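PDB 4I1A: response regulator aspartate phosphatase I from Bacillus subtilis subsp. subtilis, which dephosphorylates the sporulation phosphotransferase Spo0F and activates excision and transfer of the mobile element ICEBs1 by inactivating its repressor ImmR. Local coordinates for residues Q182-Q187 with L208-I213. Numbering follows the deposited sequence.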
ATOM      1  N   GLN A 182      -4.528  14.040 -10.820  1.00 70.92           N
ATOM      2  CA  GLN A 182      -4.522  12.851 -11.671  1.00 72.49           C
ATOM      3  C   GLN A 182      -3.095  12.372 -11.915  1.00 74.12           C
ATOM      4  O   GLN A 182      -2.825  11.166 -11.947  1.00 77.35           O
ATOM      5  CB  GLN A 182      -5.238  13.116 -13.001  1.00 79.50           C
ATOM      6  CG  GLN A 182      -6.745  13.287 -12.882  1.00 80.98           C
ATOM      7  CD  GLN A 182      -7.141  14.682 -12.430  1.00 90.39           C
ATOM      8  OE1 GLN A 182      -6.320  15.603 -12.416  1.00 80.57           O
ATOM      9  NE2 GLN A 182      -8.405  14.844 -12.059  1.00100.36           N
ATOM     10  N   THR A 183      -2.187  13.329 -12.075  1.00 78.36           N
ATOM     11  CA  THR A 183      -0.771  13.035 -12.270  1.00 76.11           C
ATOM     12  C   THR A 183      -0.185  12.289 -11.079  1.00 74.33           C
ATOM     13  O   THR A 183       0.438  11.236 -11.246  1.00 75.20           O
ATOM     14  CB  THR A 183       0.034  14.319 -12.524  1.00 75.93           C
ATOM     15  OG1 THR A 183      -0.274  14.806 -13.833  1.00 82.50           O
ATOM     16  CG2 THR A 183       1.524  14.047 -12.435  1.00 76.14           C
ATOM     17  N   VAL A 184      -0.405  12.829  -9.882  1.00 71.30           N
ATOM     18  CA  VAL A 184       0.059  12.192  -8.653  1.00 67.02           C
ATOM     19  C   VAL A 184      -0.492  10.775  -8.509  1.00 64.28           C
ATOM     20  O   VAL A 184       0.251   9.841  -8.196  1.00 71.49           O
ATOM     21  CB  VAL A 184      -0.334  13.008  -7.410  1.00 65.86           C
ATOM     22  CG1 VAL A 184      -0.073  12.201  -6.141  1.00 61.03           C
ATOM     23  CG2 VAL A 184       0.422  14.320  -7.377  1.00 66.67           C
ATOM     24  N   ARG A 185      -1.790  10.618  -8.749  1.00 64.97           N
ATOM     25  CA  ARG A 185      -2.431   9.312  -8.624  1.00 62.90           C
ATOM     26  C   ARG A 185      -1.866   8.286  -9.606  1.00 65.00           C
ATOM     27  O   ARG A 185      -1.632   7.131  -9.222  1.00 60.91           O
ATOM     28  CB  ARG A 185      -3.947   9.432  -8.775  1.00 65.25           C
ATOM     29  CG  ARG A 185      -4.616  10.194  -7.640  1.00 70.75           C
ATOM     30  CD  ARG A 185      -6.119  10.266  -7.848  1.00 84.94           C
ATOM     31  NE  ARG A 185      -6.781  11.010  -6.780  1.00102.46           N
ATOM     32  CZ  ARG A 185      -8.030  11.460  -6.846  1.00108.10           C
ATOM     33  NH1 ARG A 185      -8.754  11.250  -7.937  1.00107.85           N
ATOM     34  NH2 ARG A 185      -8.551  12.128  -5.822  1.00106.88           N
ATOM     35  N   CYS A 186      -1.635   8.711 -10.854  1.00 63.85           N
ATOM     36  CA  CYS A 186      -1.000   7.850 -11.863  1.00 63.43           C
ATOM     37  C   CYS A 186       0.357   7.370 -11.380  1.00 56.99           C
ATOM     38  O   CYS A 186       0.668   6.177 -11.457  1.00 59.22           O
ATOM     39  CB  CYS A 186      -0.829   8.585 -13.194  1.00 69.46           C
ATOM     40  SG  CYS A 186      -2.345   8.740 -14.140  1.00 74.53           S
ATOM     41  N   GLN A 187       1.149   8.308 -10.864  1.00 58.21           N
ATOM     42  CA  GLN A 187       2.432   7.985 -10.251  1.00 65.69           C
ATOM     43  C   GLN A 187       2.308   7.011  -9.068  1.00 67.55           C
ATOM     44  O   GLN A 187       3.175   6.162  -8.886  1.00 70.42           O
ATOM     45  CB  GLN A 187       3.160   9.262  -9.817  1.00 62.45           C
ATOM     46  CG  GLN A 187       3.529  10.200 -10.953  1.00 68.35           C
ATOM     47  CD  GLN A 187       4.103  11.520 -10.448  1.00 81.73           C
ATOM     48  OE1 GLN A 187       3.762  11.980  -9.356  1.00 88.23           O
ATOM     49  NE2 GLN A 187       4.989  12.122 -11.233  1.00 73.76           N
ATOM     50  N   LEU A 208       8.873  10.375  -4.705  1.00 67.59           N
ATOM     51  CA  LEU A 208       9.569  11.658  -4.524  1.00 68.98           C
ATOM     52  C   LEU A 208       9.062  12.704  -5.509  1.00 69.50           C
ATOM     53  O   LEU A 208       8.938  13.881  -5.168  1.00 77.65           O
ATOM     54  CB  LEU A 208      11.090  11.509  -4.634  1.00 67.34           C
ATOM     55  CG  LEU A 208      11.748  10.856  -3.406  1.00 73.10           C
ATOM     56  CD1 LEU A 208      13.204  10.510  -3.686  1.00 80.30           C
ATOM     57  CD2 LEU A 208      11.639  11.750  -2.172  1.00 61.88           C
ATOM     58  N   LYS A 209       8.757  12.275  -6.728  1.00 73.80           N
ATOM     59  CA  LYS A 209       8.188  13.185  -7.709  1.00 75.03           C
ATOM     60  C   LYS A 209       6.802  13.600  -7.250  1.00 72.65           C
ATOM     61  O   LYS A 209       6.427  14.761  -7.350  1.00 77.95           O
ATOM     62  CB  LYS A 209       8.131  12.549  -9.102  1.00 74.31           C
ATOM     63  CG  LYS A 209       9.486  12.451  -9.788  1.00 87.49           C
ATOM     64  CD  LYS A 209       9.343  12.265 -11.301  1.00 93.68           C
ATOM     65  CE  LYS A 209       8.714  10.924 -11.655  1.00 97.33           C
ATOM     66  NZ  LYS A 209       8.234  10.879 -13.071  1.00100.34           N
ATOM     67  N   SER A 210       6.047  12.646  -6.726  1.00 70.47           N
ATOM     68  CA  SER A 210       4.697  12.923  -6.258  1.00 69.67           C
ATOM     69  C   SER A 210       4.685  13.998  -5.178  1.00 73.98           C
ATOM     70  O   SER A 210       3.835  14.888  -5.193  1.00 78.35           O
ATOM     71  CB  SER A 210       4.048  11.634  -5.755  1.00 67.82           C
ATOM     72  OG  SER A 210       3.997  10.676  -6.801  1.00 65.76           O
ATOM     73  N   LEU A 211       5.645  13.915  -4.260  1.00 72.69           N
ATOM     74  CA  LEU A 211       5.784  14.880  -3.172  1.00 69.32           C
ATOM     75  C   LEU A 211       6.030  16.286  -3.695  1.00 78.51           C
ATOM     76  O   LEU A 211       5.472  17.251  -3.179  1.00 81.28           O
ATOM     77  CB  LEU A 211       6.925  14.475  -2.233  1.00 68.94           C
ATOM     78  CG  LEU A 211       7.154  15.409  -1.039  1.00 69.86           C
ATOM     79  CD1 LEU A 211       5.880  15.529  -0.216  1.00 70.02           C
ATOM     80  CD2 LEU A 211       8.314  14.936  -0.167  1.00 67.20           C
ATOM     81  N   GLU A 212       6.871  16.398  -4.719  1.00 82.37           N
ATOM     82  CA  GLU A 212       7.183  17.693  -5.297  1.00 86.25           C
ATOM     83  C   GLU A 212       5.920  18.325  -5.879  1.00 87.46           C
ATOM     84  O   GLU A 212       5.617  19.482  -5.603  1.00 88.53           O
ATOM     85  CB  GLU A 212       8.267  17.566  -6.369  1.00 97.52           C
ATOM     86  CG  GLU A 212       9.628  17.091  -5.857  1.00111.33           C
ATOM     87  CD  GLU A 212      10.658  16.927  -6.976  1.00127.14           C
ATOM     88  OE1 GLU A 212      10.866  17.889  -7.756  1.00131.83           O
ATOM     89  OE2 GLU A 212      11.258  15.831  -7.080  1.00126.18           O
ATOM     90  N   ILE A 213       5.176  17.551  -6.664  1.00 84.87           N
ATOM     91  CA  ILE A 213       3.958  18.043  -7.307  1.00 82.90           C
ATOM     92  C   ILE A 213       2.879  18.356  -6.276  1.00 83.40           C
ATOM     93  O   ILE A 213       2.170  19.355  -6.390  1.00 80.00           O
ATOM     94  CB  ILE A 213       3.422  17.035  -8.349  1.00 83.19           C
ATOM     95  CG1 ILE A 213       4.363  16.966  -9.559  1.00 78.63           C
ATOM     96  CG2 ILE A 213       2.013  17.410  -8.800  1.00 85.17           C
ATOM     97  CD1 ILE A 213       4.048  15.827 -10.520  1.00 75.56           C
TER
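Gln187 reaches across from helix 180-196 to Ser210 on helix 200-215, its OE1 lying 2.9 Å from Ser210 OG. The serine hydroxyl also hydrogen-bonds to Gln206 O one turn earlier, so its single proton has two possible acceptors. Beyond CG the glutamine chain is extended (chi2 173°), which sets CD out toward the partner helix. There the segments run antiparallel at 166°, their axes 9.4 Å apart, and the backbones come nearest at Val184 and Ser210, with 5.3 Å between the CA atoms; the small serine probably helps to allow this approach. Packing is tight here, where Val184, Gln187 and Ser210 are buried, as is Thr183. On the more open side, Ile213 still packs closely: its CG2 meets Val184 CG2 at 3.8 Å, the two side chains running antiparallel past one another, and its CD1 touches Thr183 CG2 at 3.6 Å, roughly at a right angle. Lys209 packs more loosely, its CB 3.8 Å from Gln187 NE2, with CE and NZ also near. An alanine in place of Gln187 would probably leave Ser210 OG with its helical carbonyl alone and open a gap beside Ile213 CD1 and Lys209. The helices are consistent with the antiparallel pair of the predicted third tetratricopeptide repeat; the chemistry implies a mixed interface, with one buried polar pair set among apolar side chains.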